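Local coordinates for periplasmic His/Glu/Gln/Arg/opine family-binding protein (Silicibacter pomeroyi, PDB 3I6V) that binds lysine in the cleft between its two lobes and probably serves as the periplasmic solute receptor of an ABC transporter for amino acids, at residues Gln117-Ile121 / Val149-Arg153; Phe30-Leu34 / Asn87-Pro91; Glu37-Arg41 / Ser201-Thr207; Pro16-Phe20 / Lys214-Glu218. One frame throughout, in Å; residues are numbered along the deposited sequence.

Interaction 1: residues Gln117-Ile121 / Val149-Arg153. With LYS (lysine), chain B.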
loop_
_atom_site.group_PDB
_atom_site.type_symbol
_atom_site.label_atom_id
_atom_site.label_comp_id
_atom_site.label_asym_id
_atom_site.label_seq_id
_atom_site.Cartn_x
_atom_site.Cartn_y
_atom_site.Cartn_z
ATOM N N GLN A 117 -3.037 4.792 8.560
ATOM C CA GLN A 117 -3.694 6.114 8.409
ATOM C C GLN A 117 -4.954 6.168 9.241
ATOM O O GLN A 117 -5.176 7.142 9.981
ATOM C CB GLN A 117 -3.954 6.466 6.930
ATOM C CG GLN A 117 -2.662 6.849 6.171
ATOM C CD GLN A 117 -1.906 5.622 5.664
ATOM O OE1 GLN A 117 -2.417 4.500 5.758
ATOM N NE2 GLN A 117 -0.684 5.825 5.134
ATOM N N ALA A 118 -5.768 5.119 9.171
ATOM C CA ALA A 118 -6.913 5.026 10.075
ATOM C C ALA A 118 -6.472 5.071 11.553
ATOM O O ALA A 118 -7.100 5.750 12.344
ATOM C CB ALA A 118 -7.732 3.751 9.820
ATOM N N GLY A 119 -5.431 4.343 11.921
ATOM C CA GLY A 119 -4.926 4.390 13.321
ATOM C C GLY A 119 -4.532 5.802 13.779
ATOM O O GLY A 119 -4.850 6.218 14.897
ATOM N N TYR A 120 -3.868 6.545 12.900
ATOM C CA TYR A 120 -3.399 7.903 13.195
ATOM C C TYR A 120 -4.589 8.821 13.382
ATOM O O TYR A 120 -4.625 9.623 14.321
ATOM C CB TYR A 120 -2.517 8.399 12.039
ATOM C CG TYR A 120 -2.038 9.833 12.183
ATOM C CD1 TYR A 120 -0.814 10.124 12.770
ATOM C CD2 TYR A 120 -2.809 10.896 11.695
ATOM C CE1 TYR A 120 -0.361 11.462 12.895
ATOM C CE2 TYR A 120 -2.369 12.232 11.801
ATOM C CZ TYR A 120 -1.155 12.511 12.405
ATOM O OH TYR A 120 -0.735 13.844 12.505
ATOM N N ILE A 121 -5.583 8.709 12.497
ATOM C CA ILE A 121 -6.779 9.544 12.651
ATOM C C ILE A 121 -7.581 9.181 13.900
ATOM O O ILE A 121 -8.086 10.086 14.592
ATOM C CB ILE A 121 -7.678 9.516 11.393
ATOM C CG1 ILE A 121 -6.896 10.047 10.189
ATOM C CG2 ILE A 121 -8.997 10.278 11.661
ATOM C CD1 ILE A 121 -6.387 11.540 10.313
ATOM N N VAL A 149 -9.566 13.295 3.256
ATOM C CA VAL A 149 -9.112 11.908 3.333
ATOM C C VAL A 149 -7.649 11.956 3.761
ATOM O O VAL A 149 -6.893 12.823 3.298
ATOM C CB VAL A 149 -9.252 11.161 1.965
ATOM C CG1 VAL A 149 -8.600 11.982 0.840
ATOM C CG2 VAL A 149 -8.628 9.760 2.044
ATOM N N PHE A 150 -7.256 11.017 4.623
ATOM C CA PHE A 150 -5.849 10.873 5.029
ATOM C C PHE A 150 -5.362 9.516 4.528
ATOM O O PHE A 150 -5.913 8.486 4.898
ATOM C CB PHE A 150 -5.765 10.966 6.558
ATOM C CG PHE A 150 -4.354 10.976 7.111
ATOM C CD1 PHE A 150 -3.472 12.020 6.804
ATOM C CD2 PHE A 150 -3.929 9.950 7.964
ATOM C CE1 PHE A 150 -2.168 12.033 7.339
ATOM C CE2 PHE A 150 -2.649 9.938 8.513
ATOM C CZ PHE A 150 -1.757 10.984 8.203
ATOM N N ALA A 151 -4.333 9.525 3.686
ATOM C CA ALA A 151 -3.906 8.325 2.985
ATOM C C ALA A 151 -2.471 8.444 2.578
ATOM O O ALA A 151 -1.841 9.480 2.762
ATOM C CB ALA A 151 -4.801 8.105 1.693
ATOM N N ASP A 152 -1.961 7.383 1.977
ATOM C CA ASP A 152 -0.594 7.351 1.511
ATOM C C ASP A 152 -0.406 8.390 0.416
ATOM O O ASP A 152 -1.260 8.494 -0.513
ATOM C CB ASP A 152 -0.325 5.974 0.959
ATOM C CG ASP A 152 1.051 5.817 0.459
ATOM O OD1 ASP A 152 1.963 5.580 1.288
ATOM O OD2 ASP A 152 1.206 5.877 -0.788
ATOM N N ARG A 153 0.686 9.155 0.522
ATOM C CA ARG A 153 0.949 10.248 -0.388
ATOM C C ARG A 153 1.122 9.728 -1.820
ATOM O O ARG A 153 0.649 10.365 -2.774
ATOM C CB ARG A 153 2.186 11.064 0.014
ATOM C CG ARG A 153 2.386 12.313 -0.892
ATOM C CD ARG A 153 3.547 13.243 -0.453
ATOM N NE ARG A 153 3.679 14.264 -1.479
ATOM C CZ ARG A 153 2.970 15.389 -1.518
ATOM N NH1 ARG A 153 2.107 15.699 -0.551
ATOM N NH2 ARG A 153 3.157 16.230 -2.520
HETATM N N LYS B . 0.750 1.584 3.862
HETATM C CA LYS B . -0.508 1.818 4.644
HETATM C C LYS B . -0.750 0.700 5.634
HETATM O O LYS B . -0.026 -0.304 5.584
HETATM C CB LYS B . -1.722 1.954 3.691
HETATM C CG LYS B . -2.098 0.680 2.934
HETATM C CD LYS B . -3.284 0.972 1.952
HETATM C CE LYS B . -3.786 -0.312 1.194
HETATM N NZ LYS B . -4.881 0.072 0.164
HETATM O OXT LYS B . -1.685 0.777 6.481
HETATM O O HOH W 1 1.373 4.616 3.732
#
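Phe150 rises from strand 148-152 between Gln117, Tyr120 and Ile121 of helix 116-123, a helix-on-sheet contact in one lobe of the two-lobed type 2 periplasmic binding protein fold. With its CG anti to the backbone N (chi1 -174°), the Phe150 ring extends toward the helix. The Tyr120 ring lies nearly parallel to it but slid well aside, planes 27° apart and centroids separated by 4.9 Å. The overlap is therefore slight, and the tight spot is Tyr120 CD2 against Phe150 CE2 at 3.3 Å. Ile121 slants across the same ring, bringing CG1 to 3.7 Å from Phe150 CD2. Gln117 instead runs roughly at right angles to Phe150, its CB close to Phe150 CD2 and its CG passing over Ala151 CA at 3.7 Å. A bend at chi2 (84°) then turns the amide into the ligand pocket. There OE1 rests 3.4 Å from CB of the bound lysine, while NE2 donates to Ser94 OG and to a water. Shortening Gln117 to an alanine is likely to leave Ser94 OG and that water without their amide donor and to open a gap beside the ligand's CB. Asp152 N-caps the following helix, its OD2 accepting from Tyr155 N. The water accepts from Gln117 NE2 at 2.8 Å and from the lysine N at 3.1 Å, and donates to Asp152 OD1 at 2.7 Å.

Interaction 2: residues Phe30-Leu34 / Asn87-Pro91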
loop_
_atom_site.group_PDB
_atom_site.type_symbol
_atom_site.label_atom_id
_atom_site.label_comp_id
_atom_site.label_asym_id
_atom_site.label_seq_id
_atom_site.Cartn_x
_atom_site.Cartn_y
_atom_site.Cartn_z
ATOM N N PHE A 30 2.882 -1.789 -9.906
ATOM C CA PHE A 30 4.256 -1.909 -9.413
ATOM C C PHE A 30 4.548 -3.294 -8.838
ATOM O O PHE A 30 5.561 -3.929 -9.157
ATOM C CB PHE A 30 4.520 -0.826 -8.350
ATOM C CG PHE A 30 5.845 -0.977 -7.664
ATOM C CD1 PHE A 30 7.027 -0.642 -8.332
ATOM C CD2 PHE A 30 5.913 -1.460 -6.358
ATOM C CE1 PHE A 30 8.266 -0.773 -7.703
ATOM C CE2 PHE A 30 7.149 -1.607 -5.705
ATOM C CZ PHE A 30 8.323 -1.272 -6.368
ATOM N N GLU A 31 3.636 -3.746 -7.999
ATOM C CA GLU A 31 3.785 -4.982 -7.276
ATOM C C GLU A 31 3.628 -6.224 -8.118
ATOM O O GLU A 31 4.170 -7.269 -7.763
ATOM C CB GLU A 31 2.840 -4.999 -6.056
ATOM C CG GLU A 31 3.354 -3.966 -5.037
ATOM C CD GLU A 31 2.417 -3.718 -3.871
ATOM O OE1 GLU A 31 1.177 -3.796 -4.053
ATOM O OE2 GLU A 31 2.944 -3.431 -2.763
ATOM N N ARG A 32 2.896 -6.130 -9.232
ATOM C CA ARG A 32 2.852 -7.245 -10.183
ATOM C C ARG A 32 4.243 -7.420 -10.758
ATOM O O ARG A 32 4.766 -8.527 -10.796
ATOM C CB ARG A 32 1.887 -6.975 -11.372
ATOM C CG ARG A 32 1.988 -8.043 -12.489
ATOM C CD ARG A 32 1.508 -9.366 -11.893
ATOM N NE ARG A 32 1.681 -10.570 -12.718
ATOM C CZ ARG A 32 0.690 -11.173 -13.379
ATOM N NH1 ARG A 32 -0.538 -10.642 -13.377
ATOM N NH2 ARG A 32 0.927 -12.299 -14.058
ATOM N N GLU A 33 4.812 -6.332 -11.257
ATOM C CA GLU A 33 6.137 -6.404 -11.857
ATOM C C GLU A 33 7.188 -6.824 -10.823
ATOM O O GLU A 33 8.080 -7.653 -11.097
ATOM C CB GLU A 33 6.523 -5.058 -12.445
ATOM C CG GLU A 33 7.727 -5.168 -13.355
ATOM C CD GLU A 33 8.219 -3.839 -13.886
ATOM O OE1 GLU A 33 7.431 -2.870 -13.980
ATOM O OE2 GLU A 33 9.412 -3.771 -14.220
ATOM N N LEU A 34 7.093 -6.238 -9.636
ATOM C CA LEU A 34 8.061 -6.570 -8.590
ATOM C C LEU A 34 7.933 -8.027 -8.181
ATOM O O LEU A 34 8.911 -8.766 -8.190
ATOM C CB LEU A 34 7.891 -5.645 -7.376
ATOM C CG LEU A 34 8.783 -6.012 -6.174
ATOM C CD1 LEU A 34 10.281 -5.777 -6.514
ATOM C CD2 LEU A 34 8.359 -5.184 -5.001
ATOM N N ASN A 87 11.808 -3.806 3.842
ATOM C CA ASN A 87 10.984 -2.989 2.966
ATOM C C ASN A 87 11.440 -3.085 1.467
ATOM O O ASN A 87 12.599 -3.428 1.169
ATOM C CB ASN A 87 10.790 -1.544 3.475
ATOM C CG ASN A 87 12.104 -0.721 3.613
ATOM O OD1 ASN A 87 13.066 -0.840 2.832
ATOM N ND2 ASN A 87 12.101 0.165 4.593
ATOM N N TYR A 88 10.497 -2.873 0.550
ATOM C CA TYR A 88 10.850 -2.825 -0.858
ATOM C C TYR A 88 10.500 -1.473 -1.483
ATOM O O TYR A 88 10.851 -1.206 -2.637
ATOM C CB TYR A 88 10.302 -4.011 -1.622
ATOM C CG TYR A 88 8.804 -4.167 -1.536
ATOM C CD1 TYR A 88 8.227 -5.143 -0.707
ATOM C CD2 TYR A 88 7.959 -3.338 -2.283
ATOM C CE1 TYR A 88 6.820 -5.294 -0.622
ATOM C CE2 TYR A 88 6.563 -3.472 -2.209
ATOM C CZ TYR A 88 6.008 -4.450 -1.404
ATOM O OH TYR A 88 4.641 -4.555 -1.321
ATOM N N ILE A 89 9.834 -0.626 -0.708
ATOM C CA ILE A 89 9.799 0.803 -0.966
ATOM C C ILE A 89 10.190 1.475 0.358
ATOM O O ILE A 89 9.754 1.023 1.418
ATOM C CB ILE A 89 8.396 1.291 -1.412
ATOM C CG1 ILE A 89 7.819 0.392 -2.528
ATOM C CG2 ILE A 89 8.423 2.817 -1.846
ATOM C CD1 ILE A 89 6.379 0.783 -2.936
ATOM N N PRO A 90 11.039 2.535 0.300
ATOM C CA PRO A 90 11.379 3.286 1.498
ATOM C C PRO A 90 10.134 3.917 2.124
ATOM O O PRO A 90 9.121 4.110 1.414
ATOM C CB PRO A 90 12.375 4.379 0.994
ATOM C CG PRO A 90 13.000 3.724 -0.262
ATOM C CD PRO A 90 11.806 2.990 -0.883
ATOM N N PRO A 91 10.198 4.229 3.439
ATOM C CA PRO A 91 9.047 4.850 4.090
ATOM C C PRO A 91 8.649 6.091 3.303
ATOM O O PRO A 91 9.523 6.885 2.931
ATOM C CB PRO A 91 9.585 5.238 5.482
ATOM C CG PRO A 91 10.787 4.335 5.711
ATOM C CD PRO A 91 11.363 4.084 4.346
#
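Tyr88 reaches from the corner of segment 87-91 to Glu31 and Leu34 at the start of helix 30-42. The chain turns here between strand 83-89, paired with strand 180-184, and strand 93-98 of another sheet, consistent with one of the crossovers that link the two lobes of a type 2 periplasmic binding protein. Tyr88 CG sits between its own backbone N and carbonyl carbon (chi1 57°), which directs the ring at the helix. Its hydroxyl donates to Glu31 OE2, a very short bond at 2.5 Å, with the carboxylate plane turned 63° from the ring and the oxygen at the ring's edge. Glu31 OE2 also takes the N-H of Gly71, a residue of the lysine pocket, and OE1 that of Asn19 ND2, so the buried carboxylate is fixed at both oxygens and is likely to be kept ionised. Over one face of Tyr88 lies the Leu34 CD2 methyl, 3.8 Å from the ring centroid and 30° off its normal, a CH-pi contact. Tyr88 CD2 meets the edge of the Phe30 ring, 3.9 Å from Phe30 CE2. Replacing Tyr88 by an alanine is likely to leave Glu31 OE2 without its hydroxyl donor and Leu34 CD2 without the ring it covers. Next in sequence, Ile89 comes from the opposite direction to Phe30 and, extended at chi2, sets CD1 3.7 Å from Phe30 CE2.

Interaction 3: residues Glu37-Arg41 / Ser201-Thr207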
loop_
_atom_site.group_PDB
_atom_site.type_symbol
_atom_site.label_atom_id
_atom_site.label_comp_id
_atom_site.label_asym_id
_atom_site.label_seq_id
_atom_site.Cartn_x
_atom_site.Cartn_y
_atom_site.Cartn_z
ATOM N N GLU A 37 9.269 -10.460 -10.691
ATOM C CA GLU A 37 10.735 -10.448 -10.760
ATOM C C GLU A 37 11.371 -11.079 -9.496
ATOM O O GLU A 37 12.398 -11.775 -9.570
ATOM C CB GLU A 37 11.267 -9.042 -10.988
ATOM C CG GLU A 37 12.803 -8.943 -11.012
ATOM C CD GLU A 37 13.437 -9.703 -12.200
ATOM O OE1 GLU A 37 12.720 -10.084 -13.146
ATOM O OE2 GLU A 37 14.658 -9.929 -12.177
ATOM N N LEU A 38 10.747 -10.859 -8.336
ATOM C CA LEU A 38 11.246 -11.512 -7.116
ATOM C C LEU A 38 11.146 -13.024 -7.219
ATOM O O LEU A 38 12.094 -13.725 -6.865
ATOM C CB LEU A 38 10.540 -11.015 -5.842
ATOM C CG LEU A 38 10.785 -9.559 -5.496
ATOM C CD1 LEU A 38 9.855 -9.178 -4.302
ATOM C CD2 LEU A 38 12.256 -9.303 -5.140
ATOM N N CYS A 39 10.003 -13.532 -7.670
ATOM C CA CYS A 39 9.826 -14.957 -7.797
ATOM C C CYS A 39 10.801 -15.549 -8.822
ATOM O O CYS A 39 11.277 -16.663 -8.649
ATOM C CB CYS A 39 8.402 -15.297 -8.211
ATOM S SG CYS A 39 7.177 -15.129 -6.881
ATOM N N LYS A 40 11.044 -14.826 -9.908
ATOM C CA LYS A 40 11.990 -15.290 -10.915
ATOM C C LYS A 40 13.385 -15.436 -10.281
ATOM O O LYS A 40 14.052 -16.440 -10.482
ATOM C CB LYS A 40 12.036 -14.325 -12.095
ATOM C CG LYS A 40 13.023 -14.733 -13.198
ATOM C CD LYS A 40 13.091 -13.662 -14.273
ATOM C CE LYS A 40 13.766 -14.218 -15.556
ATOM N NZ LYS A 40 14.061 -13.084 -16.444
ATOM N N ARG A 41 13.793 -14.443 -9.498
ATOM C CA ARG A 41 15.110 -14.444 -8.897
ATOM C C ARG A 41 15.255 -15.464 -7.762
ATOM O O ARG A 41 16.354 -15.935 -7.509
ATOM C CB ARG A 41 15.467 -13.056 -8.403
ATOM C CG ARG A 41 15.915 -12.131 -9.492
ATOM C CD ARG A 41 15.946 -10.752 -8.950
ATOM N NE ARG A 41 16.314 -9.755 -9.943
ATOM C CZ ARG A 41 17.363 -8.942 -9.860
ATOM N NH1 ARG A 41 18.192 -9.009 -8.827
ATOM N NH2 ARG A 41 17.596 -8.058 -10.830
ATOM N N SER A 201 19.236 -8.514 -3.555
ATOM C CA SER A 201 19.828 -8.548 -4.914
ATOM C C SER A 201 19.312 -7.416 -5.830
ATOM O O SER A 201 20.092 -6.831 -6.588
ATOM C CB SER A 201 19.602 -9.925 -5.555
ATOM O OG SER A 201 18.286 -10.022 -6.141
ATOM N N MET A 202 18.026 -7.061 -5.737
ATOM C CA MET A 202 17.491 -5.956 -6.564
ATOM C C MET A 202 17.935 -4.584 -6.048
ATOM O O MET A 202 18.034 -3.602 -6.819
ATOM C CB MET A 202 15.953 -6.012 -6.653
ATOM C CG MET A 202 15.401 -7.241 -7.373
ATOM S SD MET A 202 13.606 -7.244 -7.641
ATOM C CE MET A 202 13.474 -5.760 -8.558
ATOM N N LYS A 203 18.174 -4.499 -4.738
ATOM C CA LYS A 203 18.717 -3.280 -4.150
ATOM C C LYS A 203 20.184 -3.106 -4.573
ATOM O O LYS A 203 20.599 -2.010 -4.901
ATOM C CB LYS A 203 18.577 -3.246 -2.605
ATOM C CG LYS A 203 17.101 -3.083 -2.117
ATOM C CD LYS A 203 16.978 -2.943 -0.607
ATOM C CE LYS A 203 15.497 -2.966 -0.151
ATOM N NZ LYS A 203 15.354 -2.971 1.375
ATOM N N GLU A 204 20.934 -4.205 -4.578
ATOM C CA GLU A 204 22.369 -4.179 -4.863
ATOM C C GLU A 204 22.735 -3.840 -6.334
ATOM O O GLU A 204 23.747 -3.177 -6.576
ATOM C CB GLU A 204 23.015 -5.489 -4.405
ATOM C CG GLU A 204 23.240 -5.524 -2.895
ATOM C CD GLU A 204 23.681 -6.896 -2.382
ATOM O OE1 GLU A 204 23.579 -7.897 -3.139
ATOM O OE2 GLU A 204 24.105 -6.970 -1.205
ATOM N N ASP A 205 21.899 -4.280 -7.279
ATOM C CA ASP A 205 22.109 -4.061 -8.713
ATOM C C ASP A 205 21.317 -2.902 -9.313
ATOM O O ASP A 205 21.405 -2.668 -10.510
ATOM C CB ASP A 205 21.844 -5.350 -9.503
ATOM C CG ASP A 205 20.343 -5.722 -9.597
ATOM O OD1 ASP A 205 19.453 -4.955 -9.155
ATOM O OD2 ASP A 205 20.060 -6.799 -10.147
ATOM N N GLY A 206 20.542 -2.183 -8.501
ATOM C CA GLY A 206 19.843 -0.983 -8.958
ATOM C C GLY A 206 18.512 -1.199 -9.670
ATOM O O GLY A 206 17.847 -0.228 -10.037
ATOM N N THR A 207 18.107 -2.450 -9.872
ATOM C CA THR A 207 16.849 -2.715 -10.568
ATOM C C THR A 207 15.601 -2.308 -9.780
ATOM O O THR A 207 14.556 -1.991 -10.382
ATOM C CB THR A 207 16.706 -4.180 -11.039
ATOM O OG1 THR A 207 16.953 -5.068 -9.939
ATOM C CG2 THR A 207 17.692 -4.479 -12.205
#
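A salt-bridge network of Glu37, Arg41 and Asp205 carries this contact, with the Arg41 guanidinium at its centre. Along its own helix, Arg41 NE donates to Glu37 OE2 at 2.8 Å on the anti lone pair, nearly straight at 167°. Glu37 reaches that point because its chain bends at chi2. Across the contact, NH1 and NH2 of Arg41 grip one oxygen, Asp205 OD2. The NH2 bond, 2.9 Å to Asp205 OD2, uses the syn lone pair, whereas NH1 comes in from above the carboxylate plane and is longer. The guanidinium and carboxylate planes stand almost perpendicular, 85° apart. Arg41 NH1 also donates to Ser201 OG at 2.9 Å; that hydroxyl is further bonded to Ala198 O. The segments are helix 30-42 and the end of helix 189-204 with its turn into helix 207-216, so the network ties together three helices of one lobe on its partly exposed flank. In the turn, Asp205 OD1 accepts from Thr207 N in an Asx turn and from Thr207 OG1, which fixes the rotation of the carboxylate facing Arg41. Gly206, with positive phi, takes the chain out of helix 189-204. Met202 lies beneath the charges, its CG over one face of the guanidinium, 3.6 Å from Arg41 CZ. Farther in, Met202 SD touches Leu38 CD2 at 3.5 Å, and Leu38 itself packs on Phe195, Ala198 and Ile199.

Interaction 4: residues Pro16-Phe20 / Lys214-Glu218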
loop_
_atom_site.group_PDB
_atom_site.type_symbol
_atom_site.label_atom_id
_atom_site.label_comp_id
_atom_site.label_asym_id
_atom_site.label_seq_id
_atom_site.Cartn_x
_atom_site.Cartn_y
_atom_site.Cartn_z
ATOM N N PRO A 16 -4.037 1.466 -6.957
ATOM C CA PRO A 16 -3.061 1.923 -7.953
ATOM C C PRO A 16 -2.183 3.070 -7.407
ATOM O O PRO A 16 -2.634 3.892 -6.592
ATOM C CB PRO A 16 -3.955 2.400 -9.142
ATOM C CG PRO A 16 -5.264 2.751 -8.503
ATOM C CD PRO A 16 -5.433 1.772 -7.348
ATOM N N PRO A 17 -0.925 3.141 -7.826
ATOM C CA PRO A 17 -0.249 2.331 -8.786
ATOM C C PRO A 17 0.473 1.108 -8.168
ATOM O O PRO A 17 1.155 0.388 -8.904
ATOM C CB PRO A 17 0.764 3.324 -9.390
ATOM C CG PRO A 17 1.083 4.241 -8.290
ATOM C CD PRO A 17 -0.071 4.239 -7.341
ATOM N N TYR A 18 0.336 0.883 -6.853
ATOM C CA TYR A 18 0.952 -0.301 -6.229
ATOM C C TYR A 18 0.425 -1.601 -6.841
ATOM O O TYR A 18 1.198 -2.450 -7.304
ATOM C CB TYR A 18 0.634 -0.336 -4.717
ATOM C CG TYR A 18 1.158 0.840 -3.948
ATOM C CD1 TYR A 18 0.379 1.994 -3.789
ATOM C CD2 TYR A 18 2.429 0.803 -3.362
ATOM C CE1 TYR A 18 0.860 3.114 -3.054
ATOM C CE2 TYR A 18 2.936 1.913 -2.610
ATOM C CZ TYR A 18 2.138 3.047 -2.456
ATOM O OH TYR A 18 2.606 4.125 -1.728
ATOM N N ASN A 19 -0.895 -1.760 -6.789
ATOM C CA ASN A 19 -1.566 -2.929 -7.333
ATOM C C ASN A 19 -2.997 -2.592 -7.835
ATOM O O ASN A 19 -3.672 -1.696 -7.302
ATOM C CB ASN A 19 -1.605 -4.076 -6.311
ATOM C CG ASN A 19 -2.388 -3.722 -5.057
ATOM O OD1 ASN A 19 -3.633 -3.836 -5.029
ATOM N ND2 ASN A 19 -1.674 -3.314 -4.000
ATOM N N PHE A 20 -3.442 -3.299 -8.872
ATOM C CA PHE A 20 -4.811 -3.094 -9.405
ATOM C C PHE A 20 -5.166 -4.243 -10.348
ATOM O O PHE A 20 -4.276 -4.993 -10.744
ATOM C CB PHE A 20 -4.994 -1.683 -10.038
ATOM C CG PHE A 20 -4.116 -1.405 -11.237
ATOM C CD1 PHE A 20 -2.843 -0.879 -11.079
ATOM C CD2 PHE A 20 -4.597 -1.609 -12.540
ATOM C CE1 PHE A 20 -2.027 -0.620 -12.188
ATOM C CE2 PHE A 20 -3.810 -1.337 -13.660
ATOM C CZ PHE A 20 -2.515 -0.847 -13.496
ATOM N N LYS A 214 10.165 4.149 -12.336
ATOM C CA LYS A 214 9.211 3.823 -13.417
ATOM C C LYS A 214 7.748 4.038 -12.948
ATOM O O LYS A 214 6.956 4.748 -13.610
ATOM C CB LYS A 214 9.436 2.385 -13.917
ATOM C CG LYS A 214 8.487 1.964 -15.032
ATOM C CD LYS A 214 8.638 0.466 -15.343
ATOM C CE LYS A 214 7.529 -0.011 -16.299
ATOM N NZ LYS A 214 7.651 -1.479 -16.533
ATOM N N TRP A 215 7.397 3.458 -11.793
ATOM C CA TRP A 215 6.011 3.513 -11.320
ATOM C C TRP A 215 5.635 4.733 -10.462
ATOM O O TRP A 215 4.495 5.158 -10.486
ATOM C CB TRP A 215 5.648 2.219 -10.597
ATOM C CG TRP A 215 5.538 1.048 -11.509
ATOM C CD1 TRP A 215 6.534 0.176 -11.856
ATOM C CD2 TRP A 215 4.367 0.611 -12.198
ATOM N NE1 TRP A 215 6.050 -0.786 -12.704
ATOM C CE2 TRP A 215 4.723 -0.536 -12.943
ATOM C CE3 TRP A 215 3.038 1.078 -12.262
ATOM C CZ2 TRP A 215 3.799 -1.231 -13.741
ATOM C CZ3 TRP A 215 2.128 0.398 -13.062
ATOM C CH2 TRP A 215 2.513 -0.743 -13.791
ATOM N N PHE A 216 6.588 5.283 -9.708
ATOM C CA PHE A 216 6.294 6.349 -8.749
ATOM C C PHE A 216 6.862 7.719 -9.144
ATOM O O PHE A 216 6.560 8.724 -8.494
ATOM C CB PHE A 216 6.726 5.946 -7.313
ATOM C CG PHE A 216 5.971 4.762 -6.778
ATOM C CD1 PHE A 216 6.533 3.494 -6.835
ATOM C CD2 PHE A 216 4.684 4.913 -6.260
ATOM C CE1 PHE A 216 5.836 2.356 -6.367
ATOM C CE2 PHE A 216 3.956 3.790 -5.800
ATOM C CZ PHE A 216 4.529 2.507 -5.857
ATOM N N GLY A 217 7.661 7.759 -10.213
ATOM C CA GLY A 217 8.160 9.036 -10.744
ATOM C C GLY A 217 9.635 9.262 -10.471
ATOM O O GLY A 217 10.196 8.679 -9.536
ATOM N N GLU A 218 10.257 10.139 -11.260
ATOM C CA GLU A 218 11.698 10.426 -11.139
ATOM C C GLU A 218 12.129 10.935 -9.757
ATOM O O GLU A 218 13.276 10.746 -9.344
ATOM C CB GLU A 218 12.160 11.416 -12.230
ATOM C CG GLU A 218 12.254 10.793 -13.628
ATOM C CD GLU A 218 13.044 9.486 -13.638
ATOM O OE1 GLU A 218 14.218 9.487 -13.188
ATOM O OE2 GLU A 218 12.491 8.453 -14.091
#
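Phe216 sets CZ over one face of the Tyr18 ring, 3.7 Å from Tyr18 CE2. The two rings are tilted obliquely, planes 56° apart and centroids separated by 5.0 Å. Pro17, just before Tyr18, adds its pyrrolidine, bringing CG to 3.8 Å from Phe216 CE2, so that a proline and a tyrosine in succession clasp one phenylalanine. Phe216 CG lies anti to its carbonyl carbon (chi1 -63°), which carries the ring out to this pair. Trp215, the preceding residue, covers the backbone instead: its CE3 lies 3.9 Å from Pro17 O. More loosely, Trp215 CZ3 comes to the edge of the Phe20 ring, 4.4 Å from CE1 of that phenylalanine.

In the next shell, a cis peptide before Pro17 shapes the turn, and Tyr18 and Asn19 form a classic beta bulge opposite Tyr15, a lysine-pocket residue whose ring stacks with Tyr18. Backbone bonds from Pro17 to Phe30 and from Tyr18 to Glu31 dock the turn on helix 30-42, where Phe30 also meets Phe216 edge-to-face. Helix 207-216 ends here, Gly217 leaving it with positive phi. The polar ends look to other partners: Trp215 NE1 donates to Glu33 OE1, and Tyr18 OH makes a probable hydrogen bond with Asp152 OD2. With no hydrogen bond crossing between 16-20 and 214-218, the join of the pocket-side turn to the C-terminal helix rests on apolar and aromatic surfaces, whose fit probably depends more on shape than on exact bond directions.

How the interactions relate
Interactions 2, 3 and 4 cluster in one lobe: the centre of interaction 2 is about 9 Å from that of interaction 4 and about 11 Å from that of interaction 3. Helix 30-42 serves both 2 and 3, and the consecutive helices 189-204 and 207-216 supply 3 and 4. Interaction 4 joins near-terminal parts of the chain and encloses the other three in sequence; 2 and 3 interleave, and 1 follows 2. Interaction 1, centred about 30 Å from interaction 3, belongs to the sheet of the other lobe but touches interaction 4, probably through a hydrogen bond. The lysine site lies between, consistent with cleft closure round the ligand.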